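Local coordinates for protein predicted sugar phosphatases of the HAD superfamily (Cytophaga hutchinsonii, PDB 2HX1) that probably hydrolyses sugar phosphates as a magnesium-binding phosphatase of the HAD superfamily, at residues T53-S57 against V166-D170; P60-A64 against T76-S82; I81-I86 against Q208-A213; I86-Y90 against I200-K204; V137-D141 against I182-A188. All coordinates share one frame; numbering follows the deposited sequence. Where two conformers were deposited one is given.

Contact 1: T53-S57 against V166-D170; sequences TNDAS and VANTD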
# COMPACT_ATOMS: atom_id res chain seq x y z
N THR A 53 -13.77 16.03 -17.49
CA THR A 53 -12.71 16.48 -16.64
C THR A 53 -13.02 16.14 -15.18
O THR A 53 -14.19 16.22 -14.75
CB THR A 53 -12.53 17.99 -16.79
OG1 THR A 53 -11.46 18.45 -15.95
CG2 THR A 53 -13.82 18.74 -16.43
N ASN A 54 -11.97 15.75 -14.46
CA ASN A 54 -12.02 15.55 -13.01
C ASN A 54 -11.78 16.85 -12.21
O ASN A 54 -11.56 16.81 -11.01
CB ASN A 54 -10.99 14.48 -12.59
CG ASN A 54 -11.44 13.08 -12.94
OD1 ASN A 54 -12.52 12.89 -13.51
ND2 ASN A 54 -10.60 12.08 -12.60
N ASP A 55 -11.80 18.00 -12.87
CA ASP A 55 -11.69 19.29 -12.20
C ASP A 55 -13.05 19.70 -11.61
O ASP A 55 -13.91 20.10 -12.36
CB ASP A 55 -11.19 20.31 -13.21
CG ASP A 55 -10.90 21.67 -12.59
OD1 ASP A 55 -11.32 21.95 -11.45
OD2 ASP A 55 -10.22 22.45 -13.29
N ALA A 56 -13.23 19.58 -10.28
CA ALA A 56 -14.44 20.01 -9.56
C ALA A 56 -14.20 21.30 -8.71
O ALA A 56 -14.89 21.55 -7.73
CB ALA A 56 -14.94 18.88 -8.70
N SER A 57 -13.22 22.11 -9.11
CA SER A 57 -12.87 23.32 -8.36
C SER A 57 -13.68 24.55 -8.79
O SER A 57 -13.51 25.59 -8.19
CB SER A 57 -11.37 23.67 -8.51
OG SER A 57 -11.10 24.05 -9.84
N VAL A 166 -13.83 13.64 -2.71
CA VAL A 166 -12.90 14.42 -3.51
C VAL A 166 -13.04 14.01 -4.98
O VAL A 166 -13.40 12.87 -5.26
CB VAL A 166 -11.40 14.21 -3.00
CG1 VAL A 166 -10.93 12.75 -3.21
CG2 VAL A 166 -10.43 15.21 -3.67
N ALA A 167 -12.74 14.92 -5.90
CA ALA A 167 -12.53 14.61 -7.33
C ALA A 167 -11.26 13.78 -7.47
O ALA A 167 -10.25 14.08 -6.83
CB ALA A 167 -12.37 15.88 -8.15
N ASN A 168 -11.30 12.77 -8.32
CA ASN A 168 -10.19 11.84 -8.48
C ASN A 168 -9.09 12.44 -9.34
O ASN A 168 -8.77 11.90 -10.41
CB ASN A 168 -10.67 10.54 -9.09
CG ASN A 168 -9.65 9.43 -8.97
OD1 ASN A 168 -9.03 9.29 -7.93
ND2 ASN A 168 -9.48 8.65 -10.02
N THR A 169 -8.51 13.54 -8.89
CA THR A 169 -7.51 14.21 -9.71
C THR A 169 -6.20 13.43 -9.55
O THR A 169 -6.08 12.54 -8.69
CB THR A 169 -7.31 15.70 -9.30
OG1 THR A 169 -6.53 15.78 -8.10
CG2 THR A 169 -8.66 16.45 -9.10
N ASP A 170 -5.24 13.75 -10.40
CA ASP A 170 -3.90 13.24 -10.24
C ASP A 170 -3.42 13.74 -8.88
O ASP A 170 -3.93 14.73 -8.39
CB ASP A 170 -2.99 13.76 -11.38
CG ASP A 170 -3.47 13.33 -12.80
OD1 ASP A 170 -3.82 12.13 -12.98
OD2 ASP A 170 -3.44 14.19 -13.73
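Asn54 and Thr169 bring the two backbones to within 5.7 Å of each other, CA to CA, where the loop after strand 48-53 passes the turn that follows strand 164-167. The side chain of Asn54 makes the one hydrogen bond across. Its CG stands anti to the carbonyl carbon (chi1 -75°), and the amide reaches over to Asn168. Asn54 ND2 donates to Asn168 O at 2.9 Å. The bond is bent (140° at the hydrogen), and the donor sits well above the carbonyl plane, 57° out of it. At the other end of the amide, OD1 accepts a hydrogen bond from the backbone N of Lys204. With an alanine here, both amide atoms are gone, and Lys204 N and Asn168 O would probably be left without these partners.

Thr53 closes strand 48-53 at the position that HAD motif II usually gives to a threonine or serine. The loop beyond it therefore probably belongs to the catalytic core. Residues 166-167 end strand 164-167 of the five-stranded sheet, probably the cap domain, and 168-170 form the loop beyond it. The Asn54 side chain lies about 8 Å from the bound magnesium ion.

The backbone of Asn54 is also tightly packed. Its O lies 3.1 Å from Ala167 CB and 3.5 Å from Thr169 CG2. Ala56 CB meets Ala167 CB at 4.0 Å. The core loop is shaped by an Asx turn. Asp55 OD1 accepts from Ser57 N at 3.0 Å and from Ser57 OG at 2.7 Å. On the other segment, Asn168 is the centre of an inverse gamma turn, and its ND2 bonds to Lys204 O.

Contact 2: P60-A64 against T76-S82; sequences PEQLA and TADKIIS
Ile80 is the main wedge of this contact, pushing its side chain from strand 80-82 into the first turn of helix 60-69. Its two branches do different work. CD1 presses on the helix backbone, 3.5 Å from Ala64 N. CG2 meets Leu63 CD1 at 3.7 Å, the two side chains crossing obliquely. Leu63 CD1 also touches Ser82 CB, at 4.0 Å. Ala64 CB packs against Ile80 CD1 and lies 3.6 Å from Ala77 N. Pro60, the first residue of the helix, lays its CB near the backbone O atoms of Ala77 and Ile80. This is the buried, tight part.

The other side is looser and nearer solvent. There Ala77, at the start of a short 3-10 turn, sets its CB 3.7 Å from Glu61 CA. The bond from CA to CB of Glu61 leads away from the 76-82 segment, and of its side chain only CG brushes Ala77 CB. This residue is exposed.

Helix and strand are the last two elements of a beta-alpha-beta crossover that starts at strand 48-53. Their short axes come within 8.7 Å at an angle of 126°. No hydrogen bond joins the segments. Apolar side chains carry the contact, so the helix is held on the sheet by burial and close fit.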
# COMPACT_ATOMS: atom_id res chain seq x y z
N PRO A 60 -19.19 24.22 -14.27
CA PRO A 60 -18.99 24.13 -15.74
C PRO A 60 -18.99 25.49 -16.44
O PRO A 60 -18.20 25.71 -17.35
CB PRO A 60 -20.18 23.29 -16.20
CG PRO A 60 -20.50 22.44 -15.02
CD PRO A 60 -20.30 23.36 -13.82
N GLU A 61 -19.86 26.39 -15.99
CA GLU A 61 -19.95 27.77 -16.50
C GLU A 61 -18.64 28.53 -16.32
O GLU A 61 -18.20 29.22 -17.23
CB GLU A 61 -21.10 28.55 -15.78
CG GLU A 61 -22.51 27.84 -15.84
CD GLU A 61 -22.83 26.91 -14.60
OE1 GLU A 61 -23.42 27.41 -13.59
OE2 GLU A 61 -22.53 25.70 -14.65
N GLN A 62 -18.02 28.39 -15.15
CA GLN A 62 -16.71 29.00 -14.85
C GLN A 62 -15.58 28.31 -15.56
O GLN A 62 -14.65 28.96 -16.01
CB GLN A 62 -16.44 29.01 -13.33
CG GLN A 62 -17.26 30.05 -12.56
CD GLN A 62 -17.11 29.94 -11.01
OE1 GLN A 62 -17.29 28.85 -10.40
NE2 GLN A 62 -16.77 31.08 -10.37
N LEU A 63 -15.65 26.99 -15.69
CA LEU A 63 -14.68 26.24 -16.49
C LEU A 63 -14.72 26.70 -17.95
O LEU A 63 -13.66 26.88 -18.57
CB LEU A 63 -14.96 24.73 -16.39
CG LEU A 63 -14.77 24.02 -15.05
CD1 LEU A 63 -15.28 22.57 -15.17
CD2 LEU A 63 -13.31 24.07 -14.69
N ALA A 64 -15.92 26.92 -18.49
CA ALA A 64 -16.08 27.44 -19.86
C ALA A 64 -15.57 28.88 -19.98
O ALA A 64 -14.93 29.22 -20.98
CB ALA A 64 -17.54 27.36 -20.34
N THR A 76 -18.54 25.76 -24.80
CA THR A 76 -19.67 26.24 -24.02
C THR A 76 -19.83 25.35 -22.78
O THR A 76 -19.32 24.23 -22.75
CB THR A 76 -20.98 26.24 -24.89
OG1 THR A 76 -21.16 24.97 -25.51
CG2 THR A 76 -20.88 27.24 -25.99
N ALA A 77 -20.53 25.87 -21.76
CA ALA A 77 -20.69 25.15 -20.51
C ALA A 77 -21.42 23.83 -20.70
O ALA A 77 -21.21 22.89 -19.93
CB ALA A 77 -21.41 26.02 -19.46
N ASP A 78 -22.30 23.75 -21.70
CA ASP A 78 -23.01 22.49 -22.00
C ASP A 78 -22.07 21.38 -22.52
O ASP A 78 -22.43 20.20 -22.52
CB ASP A 78 -24.18 22.72 -22.99
CG ASP A 78 -23.72 23.11 -24.37
OD1 ASP A 78 -22.91 24.04 -24.48
OD2 ASP A 78 -24.15 22.48 -25.37
N LYS A 79 -20.88 21.76 -22.96
CA LYS A 79 -19.94 20.78 -23.49
C LYS A 79 -18.97 20.27 -22.42
O LYS A 79 -18.18 19.38 -22.70
CB LYS A 79 -19.13 21.39 -24.63
CG LYS A 79 -19.96 22.10 -25.70
CD LYS A 79 -20.05 21.36 -27.02
CE LYS A 79 -20.58 22.31 -28.14
NZ LYS A 79 -19.89 23.67 -28.23
N ILE A 80 -19.04 20.87 -21.22
CA ILE A 80 -18.15 20.51 -20.13
C ILE A 80 -18.84 19.61 -19.10
O ILE A 80 -19.75 20.03 -18.37
CB ILE A 80 -17.56 21.75 -19.46
CG1 ILE A 80 -16.90 22.65 -20.52
CG2 ILE A 80 -16.53 21.36 -18.40
CD1 ILE A 80 -16.08 23.78 -20.00
N ILE A 81 -18.41 18.37 -19.06
CA ILE A 81 -18.90 17.41 -18.09
C ILE A 81 -17.81 17.22 -17.05
O ILE A 81 -16.72 16.76 -17.35
CB ILE A 81 -19.21 16.05 -18.74
CG1 ILE A 81 -20.13 16.22 -19.97
CG2 ILE A 81 -19.83 15.13 -17.70
CD1 ILE A 81 -20.12 14.99 -20.92
N SER A 82 -18.10 17.57 -15.81
CA SER A 82 -17.11 17.66 -14.77
C SER A 82 -17.51 16.80 -13.59
O SER A 82 -18.70 16.67 -13.30
CB SER A 82 -17.09 19.14 -14.35
OG SER A 82 -16.56 19.33 -13.07

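Contact 3: I81-I86 against Q208-A213; sequences ISSGMI and QMFMFA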
# COMPACT_ATOMS: atom_id res chain seq x y z
N ILE A 81 -18.41 18.37 -19.06
CA ILE A 81 -18.90 17.41 -18.09
C ILE A 81 -17.81 17.22 -17.05
O ILE A 81 -16.72 16.76 -17.35
CB ILE A 81 -19.21 16.05 -18.74
CG1 ILE A 81 -20.13 16.22 -19.97
CG2 ILE A 81 -19.83 15.13 -17.70
CD1 ILE A 81 -20.12 14.99 -20.92
N SER A 82 -18.10 17.57 -15.81
CA SER A 82 -17.11 17.66 -14.77
C SER A 82 -17.51 16.80 -13.59
O SER A 82 -18.70 16.67 -13.30
CB SER A 82 -17.09 19.14 -14.35
OG SER A 82 -16.56 19.33 -13.07
N SER A 83 -16.53 16.30 -12.85
CA SER A 83 -16.84 15.44 -11.71
C SER A 83 -17.51 16.23 -10.59
O SER A 83 -18.22 15.66 -9.77
CB SER A 83 -15.60 14.69 -11.21
OG SER A 83 -14.68 15.58 -10.65
N GLY A 84 -17.35 17.55 -10.59
CA GLY A 84 -18.08 18.39 -9.64
C GLY A 84 -19.59 18.26 -9.74
O GLY A 84 -20.31 18.45 -8.75
N MSE A 85 -20.08 17.90 -10.93
CA MSE A 85 -21.51 17.67 -11.12
C MSE A 85 -21.97 16.44 -10.33
O MSE A 85 -23.08 16.41 -9.78
CB MSE A 85 -21.83 17.50 -12.60
CG MSE A 85 -21.62 18.82 -13.38
SE MSE A 85 -21.36 18.57 -15.29
CE MSE A 85 -22.96 17.44 -15.71
N ILE A 86 -21.11 15.42 -10.26
CA ILE A 86 -21.43 14.22 -9.52
C ILE A 86 -21.48 14.53 -8.04
O ILE A 86 -22.42 14.12 -7.33
CB ILE A 86 -20.42 13.08 -9.72
CG1 ILE A 86 -20.25 12.71 -11.20
CG2 ILE A 86 -20.87 11.86 -8.91
CD1 ILE A 86 -19.09 11.77 -11.44
N GLN A 208 -19.63 7.23 -14.74
CA GLN A 208 -20.87 8.02 -14.65
C GLN A 208 -20.90 9.17 -15.62
O GLN A 208 -21.93 9.41 -16.24
CB GLN A 208 -21.18 8.53 -13.23
CG GLN A 208 -21.50 7.40 -12.21
CD GLN A 208 -22.22 7.90 -10.94
OE1 GLN A 208 -23.37 8.31 -11.00
NE2 GLN A 208 -21.53 7.86 -9.79
N MSE A 209 -19.79 9.87 -15.77
CA MSE A 209 -19.77 11.05 -16.64
C MSE A 209 -19.93 10.63 -18.11
O MSE A 209 -20.70 11.29 -18.88
CB MSE A 209 -18.51 11.86 -16.46
CG MSE A 209 -18.50 12.71 -15.20
SE MSE A 209 -16.88 13.78 -15.10
CE MSE A 209 -15.47 12.45 -15.11
N PHE A 210 -19.22 9.55 -18.46
CA PHE A 210 -19.30 8.95 -19.79
C PHE A 210 -20.74 8.58 -20.07
O PHE A 210 -21.25 8.85 -21.13
CB PHE A 210 -18.47 7.66 -19.90
CG PHE A 210 -16.97 7.85 -19.75
CD1 PHE A 210 -16.33 9.00 -20.14
CD2 PHE A 210 -16.21 6.82 -19.21
CE1 PHE A 210 -14.94 9.12 -20.00
CE2 PHE A 210 -14.85 6.94 -19.05
CZ PHE A 210 -14.20 8.09 -19.45
N MSE A 211 -21.40 7.95 -19.11
CA MSE A 211 -22.76 7.49 -19.31
C MSE A 211 -23.74 8.67 -19.54
O MSE A 211 -24.69 8.58 -20.31
CB MSE A 211 -23.18 6.65 -18.10
CG MSE A 211 -24.56 6.04 -18.23
SE MSE A 211 -24.86 4.96 -19.91
CE MSE A 211 -24.21 3.11 -19.43
N PHE A 212 -23.50 9.77 -18.83
CA PHE A 212 -24.29 10.98 -18.98
C PHE A 212 -24.18 11.57 -20.40
O PHE A 212 -25.18 11.86 -21.05
CB PHE A 212 -23.86 12.00 -17.89
CG PHE A 212 -24.56 13.30 -18.00
CD1 PHE A 212 -25.87 13.43 -17.61
CD2 PHE A 212 -23.91 14.40 -18.54
CE1 PHE A 212 -26.52 14.65 -17.74
CE2 PHE A 212 -24.56 15.61 -18.70
CZ PHE A 212 -25.85 15.75 -18.29
N ALA A 213 -22.95 11.67 -20.89
CA ALA A 213 -22.67 12.17 -22.24
C ALA A 213 -23.25 11.21 -23.27
O ALA A 213 -23.87 11.63 -24.24
CB ALA A 213 -21.16 12.33 -22.47
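Met209 has CG anti to its carbonyl carbon (chi1 -77°) and a bend at chi3 (-60°), which together carry its selenium to the junction of Ser82 and Ser83. It is a selenomethionine. In Ile81 chi1 (-52°) sets CG1 beside the backbone N and leaves CG2 anti to it. This CG2 lies 3.7 Å from Met209 CG as the two side chains run past each other in opposite directions.

The setting is the alpha/beta core of a HAD fold. Helix 208-218 packs on one face of the six-stranded parallel sheet, by its edge strand 80-82. Helix 60-69 touches Ser82 from the other side of that strand.

Ile81, Met85 and Ile86 were each modelled in two conformers, so their details are less sure. In the conformer given, Ile86 CD1 meets Met209 CG at 3.9 Å, the side chains about perpendicular. Met85 CE comes obliquely to the ring of Phe212, 3.9 Å from CE2. Gln208 packs on Ile86, but its NE2 bonds to Lys244 O of the second subunit.

The strand gives way to helix 83-94 at Ser82, the N-cap. Its OG accepts from Gly84 N at 3.2 Å and is also hydrogen-bonded to Asp55 O. Just past it, Met209 SE lies 3.4 Å from Ser83 N.

Contact 4: I86-Y90 against I200-K204; sequences ITKEY and IRFGK
The ring of Phe202 lies between Ile86 on one face and Ile200 on the other. Ile86 sends its CG2 branch over the ring in a CH-pi contact. That carbon is 3.6 Å from the ring centroid and 20° off the normal, with Phe202 CD1 the nearest ring atom. The isoleucine was modelled in two conformers, so the exact distance is less sure. On the opposite face Ile200 CG2, from the same strand as the phenylalanine, sits 3.6 Å above the ring plane.

Tyr90 comes to the ring's rim. Its CG is anti to the backbone N (chi1 -171°), which swings the phenol across toward the strand. Tyr90 CD2 lies near the Phe202 plane, 3.6 Å from CZ. The two rings are neither stacked nor T-shaped: their planes stand at 53° and their centroids are 5.5 Å apart. Farther out, Tyr90 OH reaches Ile200 CD1 at 3.9 Å. Thr87, also from the helix, brings OG1 obliquely to the ring, 3.5 Å from Phe202 CD2.

Gly203 follows, with backbone angles that a side chain would hardly allow. Lys204 NZ then forms salt bridges with the magnesium ligand Asp20 and with Asp238, consistent with the motif III lysine of HAD enzymes.

Strand 199-202 is an outermost strand of the five-stranded sheet, and helix 83-94 packs against it. Ile165 of neighbouring strand 164-167 adds its side chain to Thr87, Tyr90 and Phe202. Lys244 of the second subunit packs on Ile200 and Phe202 and bonds to Arg201 O.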
# COMPACT_ATOMS: atom_id res chain seq x y z
N ILE A 86 -21.11 15.42 -10.26
CA ILE A 86 -21.43 14.22 -9.52
C ILE A 86 -21.48 14.53 -8.04
O ILE A 86 -22.42 14.12 -7.33
CB ILE A 86 -20.42 13.08 -9.72
CG1 ILE A 86 -20.25 12.71 -11.20
CG2 ILE A 86 -20.87 11.86 -8.91
CD1 ILE A 86 -19.09 11.77 -11.44
N THR A 87 -20.48 15.25 -7.57
CA THR A 87 -20.40 15.65 -6.17
C THR A 87 -21.67 16.39 -5.74
O THR A 87 -22.24 16.09 -4.72
CB THR A 87 -19.23 16.57 -5.94
OG1 THR A 87 -18.02 15.86 -6.22
CG2 THR A 87 -19.20 17.08 -4.52
N LYS A 88 -22.06 17.38 -6.54
CA LYS A 88 -23.25 18.17 -6.29
C LYS A 88 -24.48 17.29 -6.15
O LYS A 88 -25.25 17.48 -5.21
CB LYS A 88 -23.48 19.17 -7.44
CG LYS A 88 -24.53 20.24 -7.17
CD LYS A 88 -24.19 21.54 -7.92
CE LYS A 88 -25.21 22.67 -7.69
NZ LYS A 88 -25.31 23.11 -6.27
N GLU A 89 -24.66 16.36 -7.08
CA GLU A 89 -25.83 15.47 -7.04
C GLU A 89 -25.79 14.55 -5.84
O GLU A 89 -26.85 14.19 -5.30
CB GLU A 89 -25.94 14.61 -8.31
CG GLU A 89 -26.23 15.41 -9.60
N TYR A 90 -24.58 14.15 -5.44
CA TYR A 90 -24.41 13.27 -4.28
C TYR A 90 -24.78 13.98 -2.99
O TYR A 90 -25.48 13.41 -2.17
CB TYR A 90 -22.98 12.73 -4.19
CG TYR A 90 -22.83 11.65 -3.14
CD1 TYR A 90 -22.60 11.97 -1.80
CD2 TYR A 90 -22.90 10.31 -3.48
CE1 TYR A 90 -22.46 10.97 -0.82
CE2 TYR A 90 -22.80 9.31 -2.52
CZ TYR A 90 -22.57 9.66 -1.19
OH TYR A 90 -22.41 8.67 -0.25
N ILE A 200 -14.57 8.93 -0.81
CA ILE A 200 -15.34 8.64 -2.01
C ILE A 200 -14.75 9.51 -3.10
O ILE A 200 -14.70 10.75 -2.97
CB ILE A 200 -16.83 9.02 -1.87
CG1 ILE A 200 -17.52 8.24 -0.72
CG2 ILE A 200 -17.55 8.71 -3.20
CD1 ILE A 200 -18.57 9.02 0.06
N ARG A 201 -14.27 8.87 -4.15
CA ARG A 201 -13.66 9.57 -5.27
C ARG A 201 -14.56 9.55 -6.51
O ARG A 201 -15.00 8.49 -6.92
CB ARG A 201 -12.33 8.90 -5.58
CG ARG A 201 -11.23 9.29 -4.55
CD ARG A 201 -9.99 8.46 -4.69
NE ARG A 201 -8.98 8.87 -3.72
CZ ARG A 201 -7.98 9.73 -3.95
NH1 ARG A 201 -7.83 10.31 -5.15
NH2 ARG A 201 -7.12 10.02 -2.97
N PHE A 202 -14.82 10.71 -7.09
CA PHE A 202 -15.70 10.82 -8.26
C PHE A 202 -14.88 11.20 -9.46
O PHE A 202 -13.90 11.97 -9.36
CB PHE A 202 -16.77 11.89 -8.05
CG PHE A 202 -17.83 11.51 -7.01
CD1 PHE A 202 -18.52 10.31 -7.11
CD2 PHE A 202 -18.14 12.36 -5.97
CE1 PHE A 202 -19.52 9.96 -6.18
CE2 PHE A 202 -19.13 12.03 -5.05
CZ PHE A 202 -19.81 10.83 -5.16
N GLY A 203 -15.27 10.64 -10.60
CA GLY A 203 -14.67 10.97 -11.87
C GLY A 203 -13.94 9.80 -12.44
O GLY A 203 -13.94 8.70 -11.86
N LYS A 204 -13.27 10.05 -13.56
CA LYS A 204 -12.51 9.03 -14.27
C LYS A 204 -11.53 8.40 -13.29
O LYS A 204 -10.92 9.12 -12.50
CB LYS A 204 -11.74 9.66 -15.46
CG LYS A 204 -12.61 10.51 -16.44
CD LYS A 204 -11.74 11.26 -17.44
CE LYS A 204 -11.02 12.46 -16.82
NZ LYS A 204 -10.42 13.32 -17.84

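Contact 5: V137-D141 against I182-A188; sequences VLLDD and IAIGGVA. With EDO (1,2-ethanediol), chain N.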
# COMPACT_ATOMS: atom_id res chain seq x y z
N VAL A 137 -16.08 17.94 1.87
CA VAL A 137 -15.60 17.92 0.47
C VAL A 137 -14.24 18.57 0.30
O VAL A 137 -13.99 19.64 0.84
CB VAL A 137 -16.62 18.55 -0.48
CG1 VAL A 137 -17.87 17.76 -0.41
CG2 VAL A 137 -16.92 20.00 -0.10
N LEU A 138 -13.36 17.89 -0.43
CA LEU A 138 -12.06 18.44 -0.82
C LEU A 138 -12.16 19.00 -2.26
O LEU A 138 -12.50 18.28 -3.20
CB LEU A 138 -10.97 17.36 -0.69
CG LEU A 138 -10.16 17.41 0.61
CD1 LEU A 138 -11.12 17.47 1.79
CD2 LEU A 138 -9.22 16.22 0.73
N LEU A 139 -11.94 20.31 -2.41
CA LEU A 139 -12.26 21.02 -3.68
C LEU A 139 -11.05 21.65 -4.37
O LEU A 139 -11.00 21.71 -5.61
CB LEU A 139 -13.29 22.13 -3.44
CG LEU A 139 -14.67 21.72 -2.91
CD1 LEU A 139 -15.39 22.95 -2.45
CD2 LEU A 139 -15.48 20.99 -3.99
N ASP A 140 -10.11 22.16 -3.58
CA ASP A 140 -8.96 22.90 -4.11
C ASP A 140 -7.79 22.78 -3.10
O ASP A 140 -8.01 22.76 -1.91
CB ASP A 140 -9.35 24.36 -4.35
CG ASP A 140 -8.41 25.10 -5.30
OD1 ASP A 140 -7.24 25.27 -4.95
OD2 ASP A 140 -8.85 25.54 -6.38
N ASP A 141 -6.56 22.67 -3.59
CA ASP A 141 -5.38 22.63 -2.72
C ASP A 141 -5.08 23.99 -2.08
O ASP A 141 -4.43 24.06 -1.01
CB ASP A 141 -4.16 22.12 -3.49
CG ASP A 141 -3.80 23.01 -4.67
OD1 ASP A 141 -4.58 22.99 -5.64
OD2 ASP A 141 -2.76 23.71 -4.63
N ILE A 182 1.09 19.79 -5.46
CA ILE A 182 0.19 18.79 -4.95
C ILE A 182 -1.24 19.25 -5.24
O ILE A 182 -1.60 20.39 -4.90
CB ILE A 182 0.41 18.57 -3.45
CG1 ILE A 182 1.84 18.09 -3.18
CG2 ILE A 182 -0.55 17.57 -2.90
CD1 ILE A 182 2.26 18.20 -1.73
N ALA A 183 -2.02 18.38 -5.87
CA ALA A 183 -3.41 18.68 -6.27
C ALA A 183 -4.32 18.20 -5.18
O ALA A 183 -3.89 17.52 -4.25
CB ALA A 183 -3.78 17.99 -7.57
N ILE A 184 -5.60 18.56 -5.29
CA ILE A 184 -6.57 18.25 -4.23
C ILE A 184 -6.69 16.71 -4.02
O ILE A 184 -6.81 16.22 -2.88
CB ILE A 184 -7.91 18.97 -4.47
CG1 ILE A 184 -8.77 18.93 -3.20
CG2 ILE A 184 -8.67 18.42 -5.74
CD1 ILE A 184 -8.12 19.61 -1.92
N GLY A 185 -6.59 15.94 -5.12
CA GLY A 185 -6.59 14.48 -5.02
C GLY A 185 -5.41 13.99 -4.24
O GLY A 185 -5.49 12.99 -3.53
N GLY A 186 -4.31 14.70 -4.38
CA GLY A 186 -3.08 14.37 -3.65
C GLY A 186 -3.22 14.69 -2.18
O GLY A 186 -2.76 13.95 -1.35
N VAL A 187 -3.89 15.79 -1.87
CA VAL A 187 -4.21 16.11 -0.48
C VAL A 187 -5.05 14.98 0.15
O VAL A 187 -4.81 14.60 1.30
CB VAL A 187 -4.92 17.47 -0.36
CG1 VAL A 187 -5.42 17.74 1.08
CG2 VAL A 187 -3.98 18.56 -0.80
N ALA A 188 -6.05 14.48 -0.57
CA ALA A 188 -6.84 13.35 -0.09
C ALA A 188 -5.92 12.16 0.12
O ALA A 188 -6.01 11.50 1.14
CB ALA A 188 -7.98 13.01 -1.08
C1 EDO N . -4.45 27.20 -8.80
O1 EDO N . -3.39 26.24 -8.95
C2 EDO N . -5.68 26.51 -8.25
O2 EDO N . -5.34 25.28 -7.58
O HOH W 1 -0.46 22.46 -3.65
O HOH W 2 -6.04 20.91 -7.08
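Asp141 is joined to Ile182 and to Ile184, at the start of helix 184-195, through two waters, with no direct hydrogen bond between the segments. Each carboxylate oxygen of Asp141 has its own water. One water gives a bond to Asp141 OD2 (2.8 Å) and another to Ile182 O (2.7 Å). The second donates to Asp141 OD1 (2.9 Å) and accepts from Ile184 N (3.0 Å) in the first turn of the helix. Tyr173 OH is a further partner of OD2. The carboxylate thus spans the turn that leads into the helix.

Beside this polar bridge the Ile184 side chain packs on the backbone of the bend after strand 133-138. CG1 is anti to the backbone N (chi1 -165°), which sends this branch into the bend. Ile184 CD1 lies only 3.2 Å from Asp140 O. The apolar contacts are those of Leu138: its CB meets Ile184 CG1 at 3.7 Å, and Leu138 CD2 reaches on to Ala188 and Val187.

The side chain of Asp140 sets off away from the 182-188 segment. Its OD1 accepts from Glu142 N, as in an Asx turn, and from O2 of an ethanediol at 3.2 Å, probably a crystallisation additive. With an alanine in its place, Glu142 N would probably lose its acceptor and the loop would be freer to move.

Ile182 N also bonds to Asn151 OD1 of the third subunit, and Phe147 of that subunit packs on Asp141. Strand 133-138 runs between strands 98-103 and 164-167 in the five-stranded parallel sheet. Helix 184-195 covers this sheet, with Ile184 and Ala188 on Val166, and Ala188 also on Phe199 of strand 199-202.

How the contacts relate
Contacts 2 and 3 belong to the six-stranded core sheet and meet at strand 80-82, with centres 11 Å apart. Contacts 4 and 5 lie on the five-stranded sheet, probably the cap, 14 Å apart. Contact 1 sits between the groups, 8 Å from contact 5 and 9 Å from contact 4. Helix 83-94 serves both contact 3 and contact 4, through Ile86. Along the chain, contact 2 closes first, within the span of contact 1. The five-stranded sheet follows, and the chain returns to the core through 200-204 and then helix 208-218. This order is consistent with a cap inserted into the core, with contact 1, whose Asn54 lies near the magnesium ion, at the junction.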